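Haloacid dehalogenase-like hydrolase (PDB 2RBK) probably works as a magnesium-dependent phosphatase of the haloacid dehalogenase superfamily, its active site here holding a vanadate mimic of the phosphoryl-transfer transition state. Local coordinates at residues A4-I9 / E194-F199; T168-R173 / G185-K190; K190-I195 / R220-G225; M207-G212 / D249-A254. One frame throughout, in Å; residues are numbered along the deposited sequence. Where two conformers were deposited one is given.

Contact 1: residues A4-I9 / E194-F199; sequences ALFFDI and EIIRHF. With MG (magnesium ion), chain B; VN4 (oxido(dioxo)vanadium), chain C.
The Rossmann-like core of the haloacid dehalogenase fold meets one of its covering helices where Phe6, on the inner strand 4-7, packs against Ile195 and Ile196 of helix 188-199. Both isoleucines come to the edge of the phenyl ring. Ile195 slides antiparallel past it and sets CG2 3.8 Å from Phe6 CE2, while Ile196 crosses at about a right angle, its CG2 lying 3.9 Å from Phe6 CZ. In Ile196 CG1 sits between the backbone N and the carbonyl carbon (chi1 69°), which turns the CG2 branch to the ring. Phe40 of strand 38-42 also meets the ring, its plane at a shallow angle; the three touching residues are all buried.

The same strand runs on into the active site. Asp8 offers one carboxylate oxygen to each metal: OD1 binds magnesium at 2.1 Å, with Asp10 and Asp211 completing the protein ligands, and OD2 reaches vanadium at 2.0 Å. Water 3 coordinates that vanadium from the side opposite Asp8 OD2, giving the trigonal-bipyramidal shape of an in-line phosphoryl transfer. One equatorial oxygen, VN4 O1, accepts a hydrogen bond from Ile9 N at 2.9 Å.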
loop_
_atom_site.group_PDB
_atom_site.type_symbol
_atom_site.label_atom_id
_atom_site.label_comp_id
_atom_site.label_asym_id
_atom_site.label_seq_id
_atom_site.Cartn_x
_atom_site.Cartn_y
_atom_site.Cartn_z
ATOM N N ALA A 4 -10.533 -12.561 -8.199
ATOM C CA ALA A 4 -9.312 -11.827 -7.865
ATOM C C ALA A 4 -9.432 -11.271 -6.446
ATOM O O ALA A 4 -10.436 -10.622 -6.133
ATOM C CB ALA A 4 -9.061 -10.710 -8.838
ATOM N N LEU A 5 -8.435 -11.540 -5.639
ATOM C CA LEU A 5 -8.318 -11.039 -4.257
ATOM C C LEU A 5 -7.206 -10.011 -4.210
ATOM O O LEU A 5 -6.110 -10.256 -4.739
ATOM C CB LEU A 5 -7.955 -12.171 -3.325
ATOM C CG LEU A 5 -8.845 -13.439 -3.371
ATOM C CD1 LEU A 5 -8.346 -14.446 -2.373
ATOM C CD2 LEU A 5 -10.311 -13.092 -3.149
ATOM N N PHE A 6 -7.444 -8.880 -3.554
ATOM C CA PHE A 6 -6.487 -7.822 -3.408
ATOM C C PHE A 6 -6.243 -7.549 -1.929
ATOM O O PHE A 6 -7.166 -7.133 -1.239
ATOM C CB PHE A 6 -6.984 -6.525 -4.071
ATOM C CG PHE A 6 -7.134 -6.711 -5.559
ATOM C CD1 PHE A 6 -8.310 -7.134 -6.162
ATOM C CD2 PHE A 6 -6.030 -6.467 -6.389
ATOM C CE1 PHE A 6 -8.387 -7.322 -7.517
ATOM C CE2 PHE A 6 -6.105 -6.664 -7.756
ATOM C CZ PHE A 6 -7.300 -7.071 -8.313
ATOM N N PHE A 7 -5.022 -7.798 -1.481
ATOM C CA PHE A 7 -4.671 -7.684 -0.060
ATOM C C PHE A 7 -3.700 -6.531 0.174
ATOM O O PHE A 7 -2.583 -6.533 -0.341
ATOM C CB PHE A 7 -3.995 -8.934 0.435
ATOM C CG PHE A 7 -4.864 -10.154 0.438
ATOM C CD1 PHE A 7 -4.834 -11.068 -0.585
ATOM C CD2 PHE A 7 -5.760 -10.388 1.491
ATOM C CE1 PHE A 7 -5.633 -12.200 -0.571
ATOM C CE2 PHE A 7 -6.563 -11.511 1.485
ATOM C CZ PHE A 7 -6.502 -12.423 0.463
ATOM N N ASP A 8 -4.108 -5.594 1.049
ATOM C CA ASP A 8 -3.126 -4.748 1.701
ATOM C C ASP A 8 -2.167 -5.607 2.507
ATOM O O ASP A 8 -2.491 -6.718 2.909
ATOM C CB ASP A 8 -3.864 -3.781 2.612
ATOM C CG ASP A 8 -2.997 -2.885 3.409
ATOM O OD1 ASP A 8 -3.204 -2.806 4.643
ATOM O OD2 ASP A 8 -2.095 -2.233 2.811
ATOM N N ILE A 9 -0.957 -5.075 2.752
ATOM C CA ILE A 9 0.006 -5.824 3.558
ATOM C C ILE A 9 -0.138 -5.403 5.042
ATOM O O ILE A 9 -0.558 -6.220 5.880
ATOM C CB ILE A 9 1.472 -5.639 3.124
ATOM C CG1 ILE A 9 1.678 -6.057 1.680
ATOM C CG2 ILE A 9 2.370 -6.374 4.077
ATOM C CD1 ILE A 9 3.068 -5.685 1.157
ATOM N N GLU A 194 -5.825 -1.930 -13.329
ATOM C CA GLU A 194 -4.712 -2.383 -14.187
ATOM C C GLU A 194 -4.533 -3.882 -14.108
ATOM O O GLU A 194 -4.357 -4.549 -15.122
ATOM C CB GLU A 194 -3.445 -1.612 -13.819
ATOM C CG GLU A 194 -3.545 -0.123 -14.149
ATOM C CD GLU A 194 -3.681 0.151 -15.622
ATOM O OE1 GLU A 194 -3.149 -0.650 -16.428
ATOM O OE2 GLU A 194 -4.322 1.169 -15.986
ATOM N N ILE A 195 -4.583 -4.440 -12.903
ATOM C CA ILE A 195 -4.423 -5.878 -12.764
ATOM C C ILE A 195 -5.554 -6.624 -13.481
ATOM O O ILE A 195 -5.303 -7.574 -14.212
ATOM C CB ILE A 195 -4.374 -6.278 -11.293
ATOM C CG1 ILE A 195 -3.043 -5.813 -10.617
ATOM C CG2 ILE A 195 -4.648 -7.761 -11.056
ATOM C CD1 ILE A 195 -1.825 -6.630 -10.998
ATOM N N ILE A 196 -6.802 -6.206 -13.263
ATOM C CA ILE A 196 -7.885 -6.990 -13.843
ATOM C C ILE A 196 -7.881 -6.827 -15.378
ATOM O O ILE A 196 -8.264 -7.792 -16.050
ATOM C CB ILE A 196 -9.262 -6.694 -13.207
ATOM C CG1 ILE A 196 -9.807 -5.329 -13.528
ATOM C CG2 ILE A 196 -9.193 -7.017 -11.728
ATOM C CD1 ILE A 196 -11.146 -5.043 -12.850
ATOM N N ARG A 197 -7.477 -5.667 -15.887
ATOM C CA ARG A 197 -7.300 -5.466 -17.356
ATOM C C ARG A 197 -6.362 -6.520 -17.870
ATOM O O ARG A 197 -6.593 -7.138 -18.919
ATOM C CB ARG A 197 -6.748 -4.047 -17.613
ATOM C CG ARG A 197 -6.339 -3.681 -19.013
ATOM C CD ARG A 197 -5.630 -2.353 -19.195
ATOM N NE ARG A 197 -4.347 -2.306 -18.479
ATOM C CZ ARG A 197 -3.269 -2.907 -18.851
ATOM N NH1 ARG A 197 -3.284 -3.624 -19.978
ATOM N NH2 ARG A 197 -2.130 -2.821 -18.123
ATOM N N HIS A 198 -5.232 -6.770 -17.175
ATOM C CA HIS A 198 -4.252 -7.733 -17.649
ATOM C C HIS A 198 -4.781 -9.163 -17.686
ATOM O O HIS A 198 -4.445 -9.953 -18.585
ATOM C CB HIS A 198 -3.032 -7.610 -16.723
ATOM C CG HIS A 198 -1.907 -8.478 -17.096
ATOM N ND1 HIS A 198 -1.019 -8.137 -18.089
ATOM C CD2 HIS A 198 -1.471 -9.675 -16.607
ATOM C CE1 HIS A 198 -0.121 -9.084 -18.174
ATOM N NE2 HIS A 198 -0.357 -10.039 -17.312
ATOM N N PHE A 199 -5.598 -9.530 -16.699
ATOM C CA PHE A 199 -6.098 -10.876 -16.562
ATOM C C PHE A 199 -7.477 -11.090 -17.200
ATOM O O PHE A 199 -7.945 -12.210 -17.227
ATOM C CB PHE A 199 -6.177 -11.324 -15.099
ATOM C CG PHE A 199 -4.820 -11.656 -14.513
ATOM C CD1 PHE A 199 -3.996 -10.701 -13.927
ATOM C CD2 PHE A 199 -4.372 -12.957 -14.564
ATOM C CE1 PHE A 199 -2.762 -11.067 -13.427
ATOM C CE2 PHE A 199 -3.102 -13.308 -14.069
ATOM C CZ PHE A 199 -2.340 -12.332 -13.490
HETATM MG MG MG B . -2.620 -1.361 5.986
HETATM V V VN4 C . -0.378 -1.260 3.248
HETATM O O1 VN4 C . 0.539 -2.593 2.860
HETATM O O2 VN4 C . -0.915 -0.990 4.903
HETATM O O3 VN4 C . -0.391 0.308 2.291
HETATM O O HOH W 1 -3.627 0.095 4.868
HETATM O O HOH W 2 -2.185 -0.115 7.595
HETATM O O HOH W 3 1.572 -0.501 3.612
#

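Contact 2: residues T168-R173 / G185-K190; sequences TCEIGR and GDTKQK. With VN4 (oxido(dioxo)vanadium), chain C.
Glu170 folds its side chain over the start of segment 185-190, its carboxylate end at Gly185 and its methylene CG beside Thr187. CG stands beside the backbone N, opposite the carbonyl carbon (chi1 -58°), and the chain then bends at chi2 (-55°), bringing OE2 round to the backbone of Gly185. The amide of Gly185 meets OE2 on the anti side of the carboxylate, somewhat out of its plane, in a short, fairly straight bond of 2.7 Å from Gly185 N to Glu170 OE2. Behind this bond the aliphatic part of the glutamate packs on the turn: Glu170 CG lies 3.7 Å from Asp186 N and 4.0 Å from Thr187 CG2. Were an alanine here, Gly185 N would probably lose its acceptor and the Thr187 methyl its aliphatic neighbour, making the turn less firmly held.

Thr187 presents CG2 to the glutamate. It is the N-cap residue of helix 188-199; its OG1 accepts a weak bond from Gln189 N (3.3 Å) and shares a hydrogen bond with Ser217 OG. Asp186 is fixed elsewhere, by Ser83 and Tyr81. Lys188 is extended beyond CG so that NZ donates to VN4 O3 at 3.1 Å, and it also pairs with Asp215. A lysine at the start of a core helix, reaching to the bound vanadate, where the transferred phosphoryl group would lie, is the familiar third signature element of haloacid dehalogenase phosphatases.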
loop_
_atom_site.group_PDB
_atom_site.type_symbol
_atom_site.label_atom_id
_atom_site.label_comp_id
_atom_site.label_asym_id
_atom_site.label_seq_id
_atom_site.Cartn_x
_atom_site.Cartn_y
_atom_site.Cartn_z
ATOM N N THR A 168 -2.138 18.264 -7.883
ATOM C CA THR A 168 -2.665 17.168 -8.690
ATOM C C THR A 168 -2.397 15.804 -8.087
ATOM O O THR A 168 -2.888 14.822 -8.589
ATOM C CB THR A 168 -2.180 17.204 -10.162
ATOM O OG1 THR A 168 -0.815 16.892 -10.238
ATOM C CG2 THR A 168 -2.505 18.533 -10.856
ATOM N N CYS A 169 -1.656 15.697 -7.024
ATOM C CA CYS A 169 -1.276 14.413 -6.446
ATOM C C CYS A 169 -2.393 13.835 -5.582
ATOM O O CYS A 169 -3.209 14.528 -4.982
ATOM C CB CYS A 169 -0.023 14.517 -5.619
ATOM S SG CYS A 169 1.481 14.849 -6.476
ATOM N N GLU A 170 -2.353 12.525 -5.452
ATOM C CA GLU A 170 -3.106 11.786 -4.472
ATOM C C GLU A 170 -2.301 11.663 -3.209
ATOM O O GLU A 170 -1.063 11.558 -3.243
ATOM C CB GLU A 170 -3.373 10.380 -4.983
ATOM C CG GLU A 170 -4.125 10.331 -6.286
ATOM C CD GLU A 170 -5.449 11.049 -6.374
ATOM O OE1 GLU A 170 -6.148 11.171 -5.365
ATOM O OE2 GLU A 170 -5.799 11.499 -7.508
ATOM N N ILE A 171 -2.961 11.668 -2.063
ATOM C CA ILE A 171 -2.334 11.559 -0.782
ATOM C C ILE A 171 -3.089 10.543 0.032
ATOM O O ILE A 171 -4.317 10.686 0.167
ATOM C CB ILE A 171 -2.258 12.894 -0.017
ATOM C CG1 ILE A 171 -1.764 14.062 -0.859
ATOM C CG2 ILE A 171 -1.405 12.616 1.209
ATOM C CD1 ILE A 171 -2.309 15.366 -0.318
ATOM N N GLY A 172 -2.391 9.504 0.532
ATOM C CA GLY A 172 -3.049 8.510 1.359
ATOM C C GLY A 172 -2.263 8.153 2.592
ATOM O O GLY A 172 -1.038 8.278 2.551
ATOM N N ARG A 173 -2.872 7.646 3.617
ATOM C CA ARG A 173 -2.094 7.090 4.773
ATOM C C ARG A 173 -2.495 5.632 5.125
ATOM O O ARG A 173 -3.653 5.230 5.124
ATOM C CB ARG A 173 -2.252 7.866 6.052
ATOM C CG ARG A 173 -2.042 9.334 6.041
ATOM C CD ARG A 173 -2.073 10.138 7.342
ATOM N NE ARG A 173 -1.797 11.540 6.956
ATOM C CZ ARG A 173 -0.786 12.216 7.346
ATOM N NH1 ARG A 173 0.053 11.697 8.241
ATOM N NH2 ARG A 173 -0.551 13.459 6.919
ATOM N N GLY A 185 -4.756 10.351 -9.758
ATOM C CA GLY A 185 -5.487 9.147 -10.017
ATOM C C GLY A 185 -4.840 7.876 -9.514
ATOM O O GLY A 185 -5.506 6.839 -9.525
ATOM N N ASP A 186 -3.594 7.908 -9.041
ATOM C CA ASP A 186 -2.898 6.705 -8.618
ATOM C C ASP A 186 -3.191 6.381 -7.182
ATOM O O ASP A 186 -2.571 6.887 -6.256
ATOM C CB ASP A 186 -1.407 6.863 -8.882
ATOM C CG ASP A 186 -1.179 6.965 -10.396
ATOM O OD1 ASP A 186 -1.933 6.339 -11.167
ATOM O OD2 ASP A 186 -0.290 7.753 -10.757
ATOM N N THR A 187 -4.198 5.531 -6.993
ATOM C CA THR A 187 -4.581 4.922 -5.740
ATOM C C THR A 187 -4.708 3.422 -5.943
ATOM O O THR A 187 -4.633 2.945 -7.092
ATOM C CB THR A 187 -5.923 5.441 -5.139
ATOM O OG1 THR A 187 -6.968 4.914 -5.885
ATOM C CG2 THR A 187 -5.975 6.966 -5.191
ATOM N N LYS A 188 -4.936 2.680 -4.885
ATOM C CA LYS A 188 -5.062 1.230 -5.090
ATOM C C LYS A 188 -6.196 0.855 -6.030
ATOM O O LYS A 188 -6.144 -0.224 -6.637
ATOM C CB LYS A 188 -5.159 0.535 -3.747
ATOM C CG LYS A 188 -3.910 0.613 -2.903
ATOM C CD LYS A 188 -4.072 -0.001 -1.561
ATOM C CE LYS A 188 -2.855 0.270 -0.666
ATOM N NZ LYS A 188 -2.876 -0.519 0.599
ATOM N N GLN A 189 -7.226 1.674 -6.122
ATOM C CA GLN A 189 -8.307 1.437 -7.102
ATOM C C GLN A 189 -7.781 1.356 -8.515
ATOM O O GLN A 189 -8.210 0.513 -9.326
ATOM C CB GLN A 189 -9.386 2.533 -7.006
ATOM C CG GLN A 189 -10.248 2.874 -8.162
ATOM C CD GLN A 189 -11.353 3.836 -7.857
ATOM O OE1 GLN A 189 -11.454 4.321 -6.723
ATOM N NE2 GLN A 189 -12.255 4.097 -8.821
ATOM N N LYS A 190 -6.872 2.289 -8.893
ATOM C CA LYS A 190 -6.204 2.239 -10.206
ATOM C C LYS A 190 -5.466 0.945 -10.362
ATOM O O LYS A 190 -5.462 0.317 -11.430
ATOM C CB LYS A 190 -5.229 3.431 -10.328
ATOM C CG LYS A 190 -4.289 3.417 -11.534
ATOM C CD LYS A 190 -4.977 3.449 -12.835
ATOM C CE LYS A 190 -3.994 3.859 -13.960
ATOM N NZ LYS A 190 -4.619 3.807 -15.318
HETATM V V VN4 C . -0.378 -1.260 3.248
HETATM O O1 VN4 C . 0.539 -2.593 2.860
HETATM O O2 VN4 C . -0.915 -0.990 4.903
HETATM O O3 VN4 C . -0.391 0.308 2.291
HETATM O O HOH W 3 1.572 -0.501 3.612
#

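Contact 3: residues K190-I195 / R220-G225; sequences KGIDEI and RHAAIG
Helix 188-199 passes the end of helix 216-221 just where the chain turns into strand 224-227, the backbones coming nearest at Ile192 and Ala222, whose CA atoms are 7.8 Å apart. This joins two helices of the layer covering one face of the Rossmann-like sheet, at the C-terminal end of the second. Its polar link is a His-carboxylate hydrogen bond: His221 NE2 donates to Asp193 OD1 over 2.7 Å, nearly straight at 171°. The carboxylate oxygen lies in the ring plane and is met on its syn side, somewhat out of the carboxylate plane, and the two flat groups stand 72° apart. The His221 ring extends toward the neighbouring helix because its CG points opposite the backbone N (chi1 -173°). A leucine in place of Asp193 would probably strand the NE2 hydrogen without its acceptor and let the imidazole turn more freely.

Beside this hydrogen bond the packing becomes apolar. Ile192, which also touches Phe6 of the central strand, approaches the imidazole obliquely with CG2, 4.3 Å from His221 CD2. Its extended CG1 branch continues to Ala222, a residue that binds a second magnesium in another structure of this protein, and ends with Ile192 CD1 4.3 Å from Ala222 CB.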
loop_
_atom_site.group_PDB
_atom_site.type_symbol
_atom_site.label_atom_id
_atom_site.label_comp_id
_atom_site.label_asym_id
_atom_site.label_seq_id
_atom_site.Cartn_x
_atom_site.Cartn_y
_atom_site.Cartn_z
ATOM N N LYS A 190 -6.872 2.289 -8.893
ATOM C CA LYS A 190 -6.204 2.239 -10.206
ATOM C C LYS A 190 -5.466 0.945 -10.362
ATOM O O LYS A 190 -5.462 0.317 -11.430
ATOM C CB LYS A 190 -5.229 3.431 -10.328
ATOM C CG LYS A 190 -4.289 3.417 -11.534
ATOM C CD LYS A 190 -4.977 3.449 -12.835
ATOM C CE LYS A 190 -3.994 3.859 -13.960
ATOM N NZ LYS A 190 -4.619 3.807 -15.318
ATOM N N GLY A 191 -4.775 0.505 -9.292
ATOM C CA GLY A 191 -4.064 -0.751 -9.343
ATOM C C GLY A 191 -4.994 -1.930 -9.656
ATOM O O GLY A 191 -4.650 -2.773 -10.481
ATOM N N ILE A 192 -6.158 -1.967 -9.002
ATOM C CA ILE A 192 -7.104 -3.022 -9.311
ATOM C C ILE A 192 -7.462 -3.015 -10.768
ATOM O O ILE A 192 -7.468 -4.026 -11.447
ATOM C CB ILE A 192 -8.384 -2.917 -8.426
ATOM C CG1 ILE A 192 -8.030 -3.326 -6.994
ATOM C CG2 ILE A 192 -9.498 -3.750 -9.019
ATOM C CD1 ILE A 192 -9.191 -3.289 -6.005
ATOM N N ASP A 193 -7.762 -1.817 -11.299
ATOM C CA ASP A 193 -8.166 -1.712 -12.700
ATOM C C ASP A 193 -7.082 -2.246 -13.623
ATOM O O ASP A 193 -7.373 -2.923 -14.596
ATOM C CB ASP A 193 -8.473 -0.263 -13.040
ATOM C CG ASP A 193 -9.745 0.261 -12.422
ATOM O OD1 ASP A 193 -10.571 -0.594 -11.978
ATOM O OD2 ASP A 193 -9.879 1.507 -12.416
ATOM N N GLU A 194 -5.825 -1.930 -13.329
ATOM C CA GLU A 194 -4.712 -2.383 -14.187
ATOM C C GLU A 194 -4.533 -3.882 -14.108
ATOM O O GLU A 194 -4.357 -4.549 -15.122
ATOM C CB GLU A 194 -3.445 -1.612 -13.819
ATOM C CG GLU A 194 -3.545 -0.123 -14.149
ATOM C CD GLU A 194 -3.681 0.151 -15.622
ATOM O OE1 GLU A 194 -3.149 -0.650 -16.428
ATOM O OE2 GLU A 194 -4.322 1.169 -15.986
ATOM N N ILE A 195 -4.583 -4.440 -12.903
ATOM C CA ILE A 195 -4.423 -5.878 -12.764
ATOM C C ILE A 195 -5.554 -6.624 -13.481
ATOM O O ILE A 195 -5.303 -7.574 -14.212
ATOM C CB ILE A 195 -4.374 -6.278 -11.293
ATOM C CG1 ILE A 195 -3.043 -5.813 -10.617
ATOM C CG2 ILE A 195 -4.648 -7.761 -11.056
ATOM C CD1 ILE A 195 -1.825 -6.630 -10.998
ATOM N N ARG A 220 -14.160 0.470 -1.607
ATOM C CA ARG A 220 -15.360 0.924 -2.290
ATOM C C ARG A 220 -15.416 0.384 -3.712
ATOM O O ARG A 220 -16.489 0.088 -4.230
ATOM C CB ARG A 220 -15.439 2.454 -2.235
ATOM C CG ARG A 220 -15.738 2.998 -0.856
ATOM C CD ARG A 220 -16.156 4.464 -0.842
ATOM N NE ARG A 220 -16.390 4.940 0.519
ATOM C CZ ARG A 220 -17.413 4.740 1.327
ATOM N NH1 ARG A 220 -18.429 3.994 0.859
ATOM N NH2 ARG A 220 -17.461 5.249 2.554
ATOM N N HIS A 221 -14.268 0.291 -4.403
ATOM C CA HIS A 221 -14.226 -0.022 -5.818
ATOM C C HIS A 221 -14.373 -1.480 -6.120
ATOM O O HIS A 221 -15.041 -1.863 -7.120
ATOM C CB HIS A 221 -12.924 0.519 -6.393
ATOM C CG HIS A 221 -12.795 0.419 -7.896
ATOM N ND1 HIS A 221 -13.687 1.054 -8.732
ATOM C CD2 HIS A 221 -11.813 -0.188 -8.644
ATOM C CE1 HIS A 221 -13.249 0.797 -9.977
ATOM N NE2 HIS A 221 -12.152 0.090 -9.944
ATOM N N ALA A 222 -13.741 -2.350 -5.346
ATOM C CA ALA A 222 -13.903 -3.779 -5.534
ATOM C C ALA A 222 -15.366 -4.171 -5.359
ATOM O O ALA A 222 -16.141 -3.489 -4.688
ATOM C CB ALA A 222 -13.033 -4.547 -4.557
ATOM N N ALA A 223 -15.777 -5.299 -5.971
ATOM C CA ALA A 223 -17.145 -5.738 -5.804
ATOM C C ALA A 223 -17.490 -5.953 -4.338
ATOM O O ALA A 223 -18.612 -5.624 -3.881
ATOM C CB ALA A 223 -17.449 -6.961 -6.662
ATOM N N ILE A 224 -16.571 -6.545 -3.600
ATOM C CA ILE A 224 -16.714 -6.823 -2.175
ATOM C C ILE A 224 -15.482 -6.268 -1.496
ATOM O O ILE A 224 -14.365 -6.711 -1.836
ATOM C CB ILE A 224 -16.917 -8.291 -1.879
ATOM C CG1 ILE A 224 -18.174 -8.851 -2.573
ATOM C CG2 ILE A 224 -16.951 -8.514 -0.360
ATOM C CD1 ILE A 224 -18.271 -10.355 -2.572
ATOM N N GLY A 225 -15.652 -5.376 -0.553
ATOM C CA GLY A 225 -14.555 -4.843 0.259
ATOM C C GLY A 225 -14.648 -5.349 1.699
ATOM O O GLY A 225 -15.752 -5.284 2.286
#

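Contact 4: residues M207-G212 / D249-A254; sequences MSFGDG and DGISKA. With MG (magnesium ion), chain B.
Phe209, on strand 206-210, and Ile251, in the first turn of helix 250-258, cross at a slant, with Ala254 one helical turn further on. Torsions place the two larger side chains. The CB of Phe209 points to the helix, and with CG opposite the carbonyl carbon (chi1 -57°) the CD2-CE2 side of the ring faces Ile251 and Ala254. The CB of Ile251 does not aim at the strand, but the chain kinks at chi2 (-63°) and swings the end of the CG1 branch back, leaving Ile251 CD1 3.7 Å from Phe209 CD2. This methyl comes obliquely to the ring, whereas Ala254 CB reaches it at the edge, 4.2 Å from Phe209 CE2. All three residues are buried.

Just past the strand, Asp211 turns to another task. Its CG is wedged between N and C of its own backbone (chi1 73°), and the carboxylate divides its work: Asp211 OD1 binds magnesium at 2.1 Å, and Asp211 OD2 accepts a 2.8 Å hydrogen bond from water 2, itself a ligand of the metal. Asp215 OD2 takes the backbone N-H groups of Asp211 and Gly212; this residue, a magnesium ligand in another structure of this protein but not here, probably steadies their loop.

Strand 206-210 lies between strands 4-7 and 224-227; there the Phe209 ring stacks on Phe7 and touches Val226, while Ile251 packs on Thr25 of helix 23-34.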
loop_
_atom_site.group_PDB
_atom_site.type_symbol
_atom_site.label_atom_id
_atom_site.label_comp_id
_atom_site.label_asym_id
_atom_site.label_seq_id
_atom_site.Cartn_x
_atom_site.Cartn_y
_atom_site.Cartn_z
ATOM N N MET A 207 -12.460 -8.802 -4.972
ATOM C CA MET A 207 -12.612 -8.647 -3.537
ATOM C C MET A 207 -11.337 -8.010 -3.004
ATOM O O MET A 207 -10.233 -8.458 -3.348
ATOM C CB MET A 207 -12.838 -10.003 -2.877
ATOM C CG MET A 207 -13.093 -9.949 -1.363
ATOM S SD MET A 207 -13.448 -11.561 -0.647
ATOM C CE MET A 207 -15.115 -11.813 -1.261
ATOM N N SER A 208 -11.473 -7.016 -2.143
ATOM C CA SER A 208 -10.317 -6.338 -1.551
ATOM C C SER A 208 -10.393 -6.429 -0.024
ATOM O O SER A 208 -11.475 -6.589 0.562
ATOM C CB SER A 208 -10.256 -4.889 -2.010
ATOM O OG SER A 208 -11.399 -4.195 -1.567
ATOM N N PHE A 209 -9.221 -6.318 0.611
ATOM C CA PHE A 209 -9.025 -6.452 2.032
ATOM C C PHE A 209 -8.111 -5.345 2.512
ATOM O O PHE A 209 -7.012 -5.205 1.965
ATOM C CB PHE A 209 -8.397 -7.797 2.390
ATOM C CG PHE A 209 -9.155 -9.025 1.932
ATOM C CD1 PHE A 209 -9.108 -9.439 0.610
ATOM C CD2 PHE A 209 -9.883 -9.789 2.823
ATOM C CE1 PHE A 209 -9.754 -10.573 0.196
ATOM C CE2 PHE A 209 -10.556 -10.927 2.401
ATOM C CZ PHE A 209 -10.489 -11.337 1.086
ATOM N N GLY A 210 -8.515 -4.616 3.556
ATOM C CA GLY A 210 -7.658 -3.541 4.053
ATOM C C GLY A 210 -8.014 -3.118 5.437
ATOM O O GLY A 210 -9.050 -3.475 6.010
ATOM N N ASP A 211 -7.100 -2.311 6.004
ATOM C CA ASP A 211 -7.226 -1.809 7.347
ATOM C C ASP A 211 -7.061 -0.302 7.440
ATOM O O ASP A 211 -7.213 0.177 8.574
ATOM C CB ASP A 211 -6.178 -2.411 8.326
ATOM C CG ASP A 211 -4.799 -1.856 8.069
ATOM O OD1 ASP A 211 -4.435 -1.798 6.870
ATOM O OD2 ASP A 211 -4.113 -1.441 9.045
ATOM N N GLY A 212 -6.732 0.405 6.381
ATOM C CA GLY A 212 -6.247 1.794 6.505
ATOM C C GLY A 212 -6.924 2.742 5.560
ATOM O O GLY A 212 -7.616 2.345 4.617
ATOM N N ASP A 249 -7.816 -14.327 13.268
ATOM C CA ASP A 249 -8.147 -15.076 12.035
ATOM C C ASP A 249 -9.030 -14.231 11.101
ATOM O O ASP A 249 -9.814 -14.797 10.345
ATOM C CB ASP A 249 -8.811 -16.404 12.347
ATOM C CG ASP A 249 -8.013 -17.244 13.318
ATOM O OD1 ASP A 249 -6.968 -17.736 12.911
ATOM O OD2 ASP A 249 -8.330 -17.356 14.528
ATOM N N GLY A 250 -8.883 -12.912 11.077
ATOM C CA GLY A 250 -9.771 -12.087 10.258
ATOM C C GLY A 250 -9.778 -12.459 8.793
ATOM O O GLY A 250 -10.862 -12.512 8.178
ATOM N N ILE A 251 -8.617 -12.662 8.187
ATOM C CA ILE A 251 -8.632 -12.968 6.738
ATOM C C ILE A 251 -9.317 -14.279 6.464
ATOM O O ILE A 251 -10.187 -14.396 5.596
ATOM C CB ILE A 251 -7.186 -12.916 6.161
ATOM C CG1 ILE A 251 -6.585 -11.528 6.218
ATOM C CG2 ILE A 251 -7.193 -13.501 4.762
ATOM C CD1 ILE A 251 -7.296 -10.504 5.396
ATOM N N SER A 252 -8.902 -15.339 7.198
ATOM C CA SER A 252 -9.474 -16.659 6.977
ATOM C C SER A 252 -10.984 -16.661 7.194
ATOM O O SER A 252 -11.760 -17.210 6.402
ATOM C CB SER A 252 -8.772 -17.662 7.897
ATOM O OG SER A 252 -9.398 -18.930 7.803
ATOM N N LYS A 253 -11.429 -16.013 8.274
ATOM C CA LYS A 253 -12.857 -15.946 8.562
ATOM C C LYS A 253 -13.611 -15.264 7.449
ATOM O O LYS A 253 -14.728 -15.717 7.080
ATOM C CB LYS A 253 -13.112 -15.239 9.894
ATOM C CG LYS A 253 -12.762 -16.099 11.096
ATOM C CD LYS A 253 -12.794 -15.229 12.353
ATOM C CE LYS A 253 -12.614 -16.062 13.636
ATOM N NZ LYS A 253 -12.432 -15.157 14.803
ATOM N N ALA A 254 -13.079 -14.182 6.906
ATOM C CA ALA A 254 -13.767 -13.497 5.814
ATOM C C ALA A 254 -13.872 -14.385 4.573
ATOM O O ALA A 254 -14.903 -14.452 3.913
ATOM C CB ALA A 254 -13.091 -12.178 5.497
HETATM MG MG MG B . -2.620 -1.361 5.986
HETATM O O HOH W 2 -2.185 -0.115 7.595
HETATM O O HOH W 1 -3.627 0.095 4.868
#

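Overall arrangement
From the N terminus, contact 1 opens on strand 4-7 and closes a very long loop when helix 188-199 returns to it. Contact 2 lies entirely within that loop and joins segment 168-173 to the start of the same helix. Contact 3 begins on this helix, sharing Glu194 and Ile195 with contact 1, and closes at 220-225; contact 4 starts at 207-212, before that closure, and ends at 249-254, so the two cross. Strands 4-7, 206-210 and 224-227 lie side by side in one sheet, with helix 188-199 packed on one face and helix 250-258 on the other. At the strand ends contacts 1 and 4 share the magnesium, contacts 1 and 2 the vanadate.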